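Local coordinates for protein p24: plant transcriptional regulator PBF-2 (Solanum tuberosum, PDB 1L3A) that binds single-stranded DNA as a homotetramer and activates transcription of the pathogenesis-related gene PR-10a after elicitation, at residues Ser106-Gly111 with Ser178-Val183; Leu99-Ile104 with Pro185-Trp190; Val40-Tyr45 with Ala174-Ala179. One frame throughout, in Å; residues are numbered along the deposited sequence.

Interaction 1 (Ser106-Gly111 with Ser178-Val183)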
loop_
_atom_site.group_PDB
_atom_site.type_symbol
_atom_site.label_atom_id
_atom_site.label_comp_id
_atom_site.label_asym_id
_atom_site.label_seq_id
_atom_site.Cartn_x
_atom_site.Cartn_y
_atom_site.Cartn_z
ATOM N N SER C 106 15.820 -0.741 2.909
ATOM C CA SER C 106 16.768 -1.226 1.912
ATOM C C SER C 106 16.283 -2.488 1.203
ATOM O O SER C 106 16.603 -2.709 0.035
ATOM C CB SER C 106 18.126 -1.504 2.551
ATOM O OG SER C 106 18.799 -0.291 2.805
ATOM N N ILE C 107 15.515 -3.309 1.914
ATOM C CA ILE C 107 14.998 -4.548 1.354
ATOM C C ILE C 107 13.906 -4.291 0.319
ATOM O O ILE C 107 13.983 -4.783 -0.805
ATOM C CB ILE C 107 14.419 -5.464 2.464
ATOM C CG1 ILE C 107 15.510 -5.808 3.479
ATOM C CG2 ILE C 107 13.828 -6.739 1.854
ATOM C CD1 ILE C 107 16.649 -6.606 2.907
ATOM N N ILE C 108 12.890 -3.523 0.692
ATOM C CA ILE C 108 11.777 -3.243 -0.216
ATOM C C ILE C 108 12.147 -2.410 -1.445
ATOM O O ILE C 108 11.394 -2.370 -2.422
ATOM C CB ILE C 108 10.608 -2.535 0.523
ATOM C CG1 ILE C 108 11.082 -1.209 1.097
ATOM C CG2 ILE C 108 10.087 -3.405 1.653
ATOM C CD1 ILE C 108 9.986 -0.415 1.774
ATOM N N SER C 109 13.290 -1.735 -1.408
ATOM C CA SER C 109 13.688 -0.936 -2.562
ATOM C C SER C 109 14.810 -1.602 -3.363
ATOM O O SER C 109 15.435 -0.958 -4.202
ATOM C CB SER C 109 14.109 0.486 -2.141
ATOM O OG SER C 109 15.261 0.500 -1.321
ATOM N N LEU C 110 15.063 -2.884 -3.095
ATOM C CA LEU C 110 16.105 -3.632 -3.799
ATOM C C LEU C 110 15.668 -4.044 -5.199
ATOM O O LEU C 110 14.603 -4.639 -5.380
ATOM C CB LEU C 110 16.481 -4.906 -3.041
ATOM C CG LEU C 110 17.704 -5.024 -2.121
ATOM C CD1 LEU C 110 17.909 -6.502 -1.835
ATOM C CD2 LEU C 110 18.958 -4.453 -2.756
ATOM N N GLY C 111 16.496 -3.732 -6.189
ATOM C CA GLY C 111 16.177 -4.120 -7.551
ATOM C C GLY C 111 16.630 -5.555 -7.794
ATOM O O GLY C 111 17.246 -6.180 -6.924
ATOM N N SER C 178 5.678 -7.263 0.386
ATOM C CA SER C 178 4.288 -6.946 0.705
ATOM C C SER C 178 4.101 -6.825 2.223
ATOM O O SER C 178 3.537 -5.845 2.715
ATOM C CB SER C 178 3.346 -8.018 0.156
ATOM O OG SER C 178 1.981 -7.651 0.362
ATOM N N ALA C 179 4.601 -7.811 2.961
ATOM C CA ALA C 179 4.488 -7.813 4.418
ATOM C C ALA C 179 5.235 -6.636 5.057
ATOM O O ALA C 179 4.716 -5.994 5.964
ATOM C CB ALA C 179 5.003 -9.142 4.984
ATOM N N PHE C 180 6.449 -6.352 4.590
ATOM C CA PHE C 180 7.222 -5.238 5.132
ATOM C C PHE C 180 6.548 -3.876 4.885
ATOM O O PHE C 180 6.621 -2.986 5.734
ATOM C CB PHE C 180 8.633 -5.224 4.529
ATOM C CG PHE C 180 9.563 -6.260 5.114
ATOM C CD1 PHE C 180 9.126 -7.139 6.108
ATOM C CD2 PHE C 180 10.880 -6.359 4.662
ATOM C CE1 PHE C 180 9.987 -8.109 6.647
ATOM C CE2 PHE C 180 11.758 -7.328 5.193
ATOM C CZ PHE C 180 11.307 -8.202 6.187
ATOM N N ASN C 181 5.919 -3.712 3.723
ATOM C CA ASN C 181 5.240 -2.465 3.396
ATOM C C ASN C 181 4.047 -2.288 4.321
ATOM O O ASN C 181 3.710 -1.172 4.722
ATOM C CB ASN C 181 4.758 -2.473 1.941
ATOM C CG ASN C 181 5.703 -1.746 1.016
ATOM O OD1 ASN C 181 6.127 -0.626 1.313
ATOM N ND2 ASN C 181 6.030 -2.365 -0.117
ATOM N N PHE C 182 3.416 -3.405 4.654
ATOM C CA PHE C 182 2.277 -3.395 5.550
ATOM C C PHE C 182 2.645 -3.014 6.990
ATOM O O PHE C 182 1.961 -2.189 7.599
ATOM C CB PHE C 182 1.615 -4.770 5.552
ATOM C CG PHE C 182 0.631 -4.955 6.658
ATOM C CD1 PHE C 182 -0.664 -4.467 6.537
ATOM C CD2 PHE C 182 1.011 -5.574 7.839
ATOM C CE1 PHE C 182 -1.562 -4.593 7.578
ATOM C CE2 PHE C 182 0.116 -5.709 8.901
ATOM C CZ PHE C 182 -1.167 -5.224 8.783
ATOM N N VAL C 183 3.711 -3.610 7.535
ATOM C CA VAL C 183 4.081 -3.313 8.924
ATOM C C VAL C 183 4.846 -2.032 9.183
ATOM O O VAL C 183 4.892 -1.581 10.316
ATOM C CB VAL C 183 4.929 -4.431 9.609
ATOM C CG1 VAL C 183 4.094 -5.632 9.876
ATOM C CG2 VAL C 183 6.158 -4.738 8.790
HETATM O O HOH W 1 8.088 -1.332 -2.072
#
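Ile107 and Ile108 lie in the last turn of helix 101-108 of the Whirly fold and pack on Phe180 and Asn181 of the long helix 170-188. The backbones come nearest at Ile108 and Phe180, whose CA atoms are 7.3 Å apart. Ile108 CG2 rests on Phe180 CB at 3.7 Å. Ile107 lies further out along the same side chain: its CG2 meets Phe180 CE2 at 4.0 Å. Both methyls sit at the edge of the phenyl ring, near its plane. In Ile107, CG1 lies beside the backbone N (chi1 -60°), which leaves CG2 trans to that N and facing the ring.

Ile108 also has a polar neighbour. Its CG1 stands between the backbone N and the carbonyl carbon (chi1 61°), and this carries CD1 to 3.9 Å from Asn181 OD1. One water spans the two segments. It accepts from Asn181 ND2 at 3.0 Å and donates a weak bond to Ile108 O at 3.5 Å. Asn181 OD1 has a weak bond from Ser178 OG of the third subunit, and Ile108 packs on Ala174 of that subunit. In its own chain Ile107 also touches Phe118 and Phe173.

The contact is therefore an apolar pairing beside a hydrated, polar margin. On the Phe180 side it is hydrocarbon packing. At Asn181 the amide nitrogen is served by water and the amide oxygen takes a weak bond from a neighbouring subunit, so this margin also belongs to the tetramer interface.

Interaction 2 (Leu99-Ile104 with Pro185-Trp190); sequences LSVTEI and PYLLGW
Leu187 packs against Val101 and Ile104, joining the start of helix 101-108 to the end of helix 170-188. The tight part is the meeting of Leu187 with Ile104. The two side chains reach toward each other tip to tip, and Ile104 CD1 is 3.7 Å from Leu187 CD1. Ile104 extends this far because its chain runs out straight beyond CG1 (chi2 171°). Val101 lies one turn earlier and slides past Leu187 in the opposite direction. Its CG1 is 4.0 Å from Leu187 CB and about equally far from Leu187 CD1, so one methyl covers two points of the leucine.

The packing is looser toward Leu188. There Val101 CG1 approaches Leu188 CD2 at 4.2 Å. Val101 and Leu188 both also touch Glu73 of strand 68-85, and Val101 packs on Tyr42 of the third subunit. On that flank the surroundings therefore include polar side chains, although all four residues of the contact are buried.

The helix ends beside the contact are fixed by polar groups. Ser100 and Glu103 form a capping box: Glu103 N donates to Ser100 OG at 3.3 Å, and Ser100 N donates to Glu103 OE1 at 2.6 Å. The second bond reaches the carboxylate on its anti side, 21° out of plane. The other helix ends in a Schellman motif, with Gly189 at positive phi and Trp190 N bonded to Pro185 O at 3.0 Å.

No hydrogen bond crosses between the segments. The contact itself rests on apolar side chains, while a capping box starts one helix and a Schellman motif ends the other.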
loop_
_atom_site.group_PDB
_atom_site.type_symbol
_atom_site.label_atom_id
_atom_site.label_comp_id
_atom_site.label_asym_id
_atom_site.label_seq_id
_atom_site.Cartn_x
_atom_site.Cartn_y
_atom_site.Cartn_z
ATOM N N LEU C 99 16.128 -6.208 12.047
ATOM C CA LEU C 99 16.132 -5.191 11.008
ATOM C C LEU C 99 15.332 -3.995 11.499
ATOM O O LEU C 99 14.187 -4.148 11.916
ATOM C CB LEU C 99 15.482 -5.708 9.723
ATOM C CG LEU C 99 16.010 -6.928 8.968
ATOM C CD1 LEU C 99 15.024 -7.226 7.840
ATOM C CD2 LEU C 99 17.409 -6.676 8.400
ATOM N N SER C 100 15.948 -2.818 11.463
ATOM C CA SER C 100 15.296 -1.578 11.863
ATOM C C SER C 100 14.460 -1.163 10.674
ATOM O O SER C 100 14.606 -1.716 9.576
ATOM C CB SER C 100 16.329 -0.478 12.111
ATOM O OG SER C 100 17.016 -0.176 10.902
ATOM N N VAL C 101 13.615 -0.163 10.871
ATOM C CA VAL C 101 12.770 0.311 9.791
ATOM C C VAL C 101 13.592 0.780 8.587
ATOM O O VAL C 101 13.181 0.586 7.446
ATOM C CB VAL C 101 11.873 1.468 10.254
ATOM C CG1 VAL C 101 10.951 0.996 11.363
ATOM C CG2 VAL C 101 12.737 2.627 10.720
ATOM N N THR C 102 14.746 1.397 8.837
ATOM C CA THR C 102 15.587 1.889 7.752
ATOM C C THR C 102 16.169 0.730 6.950
ATOM O O THR C 102 16.277 0.797 5.725
ATOM C CB THR C 102 16.736 2.776 8.291
ATOM O OG1 THR C 102 16.184 3.953 8.895
ATOM C CG2 THR C 102 17.653 3.200 7.168
ATOM N N GLU C 103 16.543 -0.331 7.657
ATOM C CA GLU C 103 17.083 -1.520 7.023
ATOM C C GLU C 103 15.969 -2.188 6.213
ATOM O O GLU C 103 16.215 -2.716 5.127
ATOM C CB GLU C 103 17.634 -2.466 8.092
ATOM C CG GLU C 103 18.807 -1.853 8.847
ATOM C CD GLU C 103 19.279 -2.691 10.016
ATOM O OE1 GLU C 103 18.539 -2.807 11.020
ATOM O OE2 GLU C 103 20.400 -3.233 9.931
ATOM N N ILE C 104 14.742 -2.161 6.736
ATOM C CA ILE C 104 13.616 -2.745 6.017
ATOM C C ILE C 104 13.435 -1.920 4.745
ATOM O O ILE C 104 12.968 -2.426 3.718
ATOM C CB ILE C 104 12.324 -2.700 6.851
ATOM C CG1 ILE C 104 12.407 -3.725 7.974
ATOM C CG2 ILE C 104 11.102 -2.945 5.957
ATOM C CD1 ILE C 104 11.288 -3.612 8.961
ATOM N N PRO C 185 4.260 1.202 8.737
ATOM C CA PRO C 185 3.519 2.188 9.538
ATOM C C PRO C 185 3.282 1.802 10.994
ATOM O O PRO C 185 3.402 2.642 11.893
ATOM C CB PRO C 185 2.217 2.399 8.745
ATOM C CG PRO C 185 2.143 1.221 7.802
ATOM C CD PRO C 185 3.593 0.971 7.446
ATOM N N TYR C 186 2.964 0.536 11.232
ATOM C CA TYR C 186 2.741 0.075 12.591
ATOM C C TYR C 186 4.020 0.120 13.408
ATOM O O TYR C 186 3.969 0.348 14.618
ATOM C CB TYR C 186 2.167 -1.348 12.606
ATOM C CG TYR C 186 0.830 -1.444 11.928
ATOM C CD1 TYR C 186 0.738 -1.658 10.559
ATOM C CD2 TYR C 186 -0.352 -1.250 12.645
ATOM C CE1 TYR C 186 -0.509 -1.669 9.904
ATOM C CE2 TYR C 186 -1.597 -1.262 12.012
ATOM C CZ TYR C 186 -1.668 -1.466 10.634
ATOM O OH TYR C 186 -2.884 -1.408 9.985
ATOM N N LEU C 187 5.162 -0.108 12.756
ATOM C CA LEU C 187 6.442 -0.071 13.454
ATOM C C LEU C 187 6.800 1.381 13.787
ATOM O O LEU C 187 7.593 1.644 14.676
ATOM C CB LEU C 187 7.563 -0.667 12.594
ATOM C CG LEU C 187 7.487 -2.104 12.084
ATOM C CD1 LEU C 187 8.828 -2.436 11.395
ATOM C CD2 LEU C 187 7.213 -3.079 13.211
ATOM N N LEU C 188 6.220 2.320 13.054
ATOM C CA LEU C 188 6.479 3.736 13.294
ATOM C C LEU C 188 5.417 4.306 14.251
ATOM O O LEU C 188 5.543 5.427 14.745
ATOM C CB LEU C 188 6.467 4.492 11.953
ATOM C CG LEU C 188 7.613 4.165 10.973
ATOM C CD1 LEU C 188 7.338 4.784 9.603
ATOM C CD2 LEU C 188 8.918 4.702 11.537
ATOM N N GLY C 189 4.376 3.516 14.497
ATOM C CA GLY C 189 3.305 3.938 15.380
ATOM C C GLY C 189 2.278 4.844 14.727
ATOM O O GLY C 189 1.419 5.403 15.400
ATOM N N TRP C 190 2.360 4.982 13.409
ATOM C CA TRP C 190 1.453 5.845 12.667
ATOM C C TRP C 190 -0.005 5.399 12.665
ATOM O O TRP C 190 -0.898 6.171 12.318
ATOM C CB TRP C 190 1.967 6.003 11.237
ATOM C CG TRP C 190 3.120 6.961 11.156
ATOM C CD1 TRP C 190 4.098 7.142 12.092
ATOM C CD2 TRP C 190 3.422 7.855 10.083
ATOM N NE1 TRP C 190 4.994 8.095 11.666
ATOM C CE2 TRP C 190 4.602 8.546 10.433
ATOM C CE3 TRP C 190 2.809 8.141 8.858
ATOM C CZ2 TRP C 190 5.181 9.510 9.603
ATOM C CZ3 TRP C 190 3.389 9.104 8.027
ATOM C CH2 TRP C 190 4.563 9.774 8.405
#

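Interaction 3 (Val40-Tyr45 with Ala174-Ala179)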
loop_
_atom_site.group_PDB
_atom_site.type_symbol
_atom_site.label_atom_id
_atom_site.label_comp_id
_atom_site.label_asym_id
_atom_site.label_seq_id
_atom_site.Cartn_x
_atom_site.Cartn_y
_atom_site.Cartn_z
ATOM N N VAL C 40 3.213 -14.537 15.344
ATOM C CA VAL C 40 3.166 -14.910 13.941
ATOM C C VAL C 40 4.575 -14.934 13.373
ATOM O O VAL C 40 5.535 -14.621 14.072
ATOM C CB VAL C 40 2.314 -13.894 13.129
ATOM C CG1 VAL C 40 0.923 -13.794 13.722
ATOM C CG2 VAL C 40 2.984 -12.521 13.129
ATOM N N GLY C 41 4.699 -15.303 12.106
ATOM C CA GLY C 41 6.012 -15.343 11.483
ATOM C C GLY C 41 6.018 -16.106 10.181
ATOM O O GLY C 41 5.583 -17.263 10.129
ATOM N N TYR C 42 6.493 -15.452 9.128
ATOM C CA TYR C 42 6.580 -16.059 7.811
ATOM C C TYR C 42 7.886 -16.848 7.742
ATOM O O TYR C 42 8.951 -16.318 8.036
ATOM C CB TYR C 42 6.565 -14.975 6.728
ATOM C CG TYR C 42 6.715 -15.510 5.322
ATOM C CD1 TYR C 42 5.762 -16.375 4.776
ATOM C CD2 TYR C 42 7.798 -15.138 4.533
ATOM C CE1 TYR C 42 5.893 -16.857 3.465
ATOM C CE2 TYR C 42 7.939 -15.602 3.231
ATOM C CZ TYR C 42 6.992 -16.457 2.702
ATOM O OH TYR C 42 7.160 -16.912 1.416
ATOM N N SER C 43 7.797 -18.104 7.327
ATOM C CA SER C 43 8.965 -18.974 7.250
ATOM C C SER C 43 9.259 -19.460 5.851
ATOM O O SER C 43 8.347 -19.787 5.092
ATOM C CB SER C 43 8.769 -20.197 8.149
ATOM O OG SER C 43 8.640 -19.809 9.500
ATOM N N ILE C 44 10.544 -19.515 5.528
ATOM C CA ILE C 44 11.030 -19.982 4.236
ATOM C C ILE C 44 11.892 -21.215 4.517
ATOM O O ILE C 44 12.899 -21.116 5.212
ATOM C CB ILE C 44 11.872 -18.872 3.568
ATOM C CG1 ILE C 44 10.954 -17.687 3.244
ATOM C CG2 ILE C 44 12.610 -19.405 2.329
ATOM C CD1 ILE C 44 11.664 -16.471 2.733
ATOM N N TYR C 45 11.499 -22.371 3.986
ATOM C CA TYR C 45 12.245 -23.613 4.211
ATOM C C TYR C 45 13.064 -24.063 3.000
ATOM O O TYR C 45 12.508 -24.309 1.934
ATOM C CB TYR C 45 11.283 -24.720 4.630
ATOM C CG TYR C 45 10.493 -24.382 5.875
ATOM C CD1 TYR C 45 9.116 -24.160 5.818
ATOM C CD2 TYR C 45 11.124 -24.276 7.113
ATOM C CE1 TYR C 45 8.390 -23.842 6.973
ATOM C CE2 TYR C 45 10.408 -23.959 8.269
ATOM C CZ TYR C 45 9.044 -23.744 8.190
ATOM O OH TYR C 45 8.342 -23.421 9.328
ATOM N N ALA C 174 8.794 -11.151 -2.851
ATOM C CA ALA C 174 7.620 -10.298 -3.009
ATOM C C ALA C 174 6.732 -10.409 -1.770
ATOM O O ALA C 174 6.077 -9.444 -1.388
ATOM C CB ALA C 174 6.836 -10.698 -4.255
ATOM N N VAL C 175 6.698 -11.585 -1.147
ATOM C CA VAL C 175 5.894 -11.742 0.059
ATOM C C VAL C 175 6.491 -10.855 1.166
ATOM O O VAL C 175 5.760 -10.168 1.878
ATOM C CB VAL C 175 5.855 -13.195 0.533
ATOM C CG1 VAL C 175 5.097 -13.284 1.839
ATOM C CG2 VAL C 175 5.180 -14.066 -0.521
ATOM N N LEU C 176 7.816 -10.864 1.294
ATOM C CA LEU C 176 8.504 -10.041 2.289
ATOM C C LEU C 176 8.250 -8.566 1.996
ATOM O O LEU C 176 7.995 -7.784 2.906
ATOM C CB LEU C 176 10.015 -10.299 2.262
ATOM C CG LEU C 176 10.506 -11.685 2.657
ATOM C CD1 LEU C 176 12.039 -11.716 2.551
ATOM C CD2 LEU C 176 10.055 -12.014 4.078
ATOM N N VAL C 177 8.325 -8.191 0.722
ATOM C CA VAL C 177 8.082 -6.810 0.326
ATOM C C VAL C 177 6.647 -6.400 0.669
ATOM O O VAL C 177 6.420 -5.321 1.197
ATOM C CB VAL C 177 8.355 -6.615 -1.190
ATOM C CG1 VAL C 177 7.859 -5.232 -1.657
ATOM C CG2 VAL C 177 9.851 -6.746 -1.447
ATOM N N SER C 178 5.678 -7.263 0.386
ATOM C CA SER C 178 4.288 -6.946 0.705
ATOM C C SER C 178 4.101 -6.825 2.223
ATOM O O SER C 178 3.537 -5.845 2.715
ATOM C CB SER C 178 3.346 -8.018 0.156
ATOM O OG SER C 178 1.981 -7.651 0.362
ATOM N N ALA C 179 4.601 -7.811 2.961
ATOM C CA ALA C 179 4.488 -7.813 4.418
ATOM C C ALA C 179 5.235 -6.636 5.057
ATOM O O ALA C 179 4.716 -5.994 5.964
ATOM C CB ALA C 179 5.003 -9.142 4.984
#
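Tyr42 of strand 38-45 lays its ring against Val175 and Leu176 of helix 170-188. Its CG is trans to the backbone N (chi1 177°), and this sends the ring from the strand toward the helix. Tyr42 and Leu176 are the closest backbone pair, with CA atoms 8.4 Å apart, so side chains alone bridge the gap.

Along the helix, Val175 comes first. Its CG1 sits over one face of the Tyr42 ring, in a CH-pi contact 3.9 Å from the ring centroid and 14° off the ring normal. The methyl is shifted toward the rim of the ring, and Tyr42 CZ is its nearest atom at 3.8 Å. The other methyl turns to the phenol end, where Val175 CG2 lies 4.0 Å from Tyr42 OH. The two side chains cross at about a right angle.

Leu176 follows. Its CB does not aim straight at the strand, but the branch beyond it does reach the ring. Leu176 CD2 meets Tyr42 CD2 at 3.9 Å, obliquely to the ring. Leu176 also packs on Val53 of the adjacent strand 49-62.

Tyr42 OH is hydrogen-bonded to Thr102 OG1 of the second subunit, and Val175 packs on Val101 of that subunit. The same ring thus gives a face to its own helix and its hydroxyl to a neighbour. The arrangement is helix-on-sheet packing: an edge strand of a four-stranded antiparallel sheet, within this chain, lies against the long helix 170-188 of the Whirly fold, at a subunit boundary of the homotetramer.

From the N terminus, strand 38-45 opens the first sheet, and interaction 3 closes its loop only when the chain reaches helix 170-188, with 128 residues in between. Between these ends the first sheet is completed and helix 101-108 follows. Residues 99-104 open interaction 2 and residues 106-111 open interaction 1. The second sheet comes next, before helix 170-188 answers all three. Interaction 1 closes within the span of interaction 2, whereas interactions 2 and 3 cross. Interactions 1 and 2 touch through Phe180 and Ile104. Interactions 1 and 3 share Ser178 and Ala179. The long helix thus ties the first sheet's edge strand to the short helix linking the two sheets.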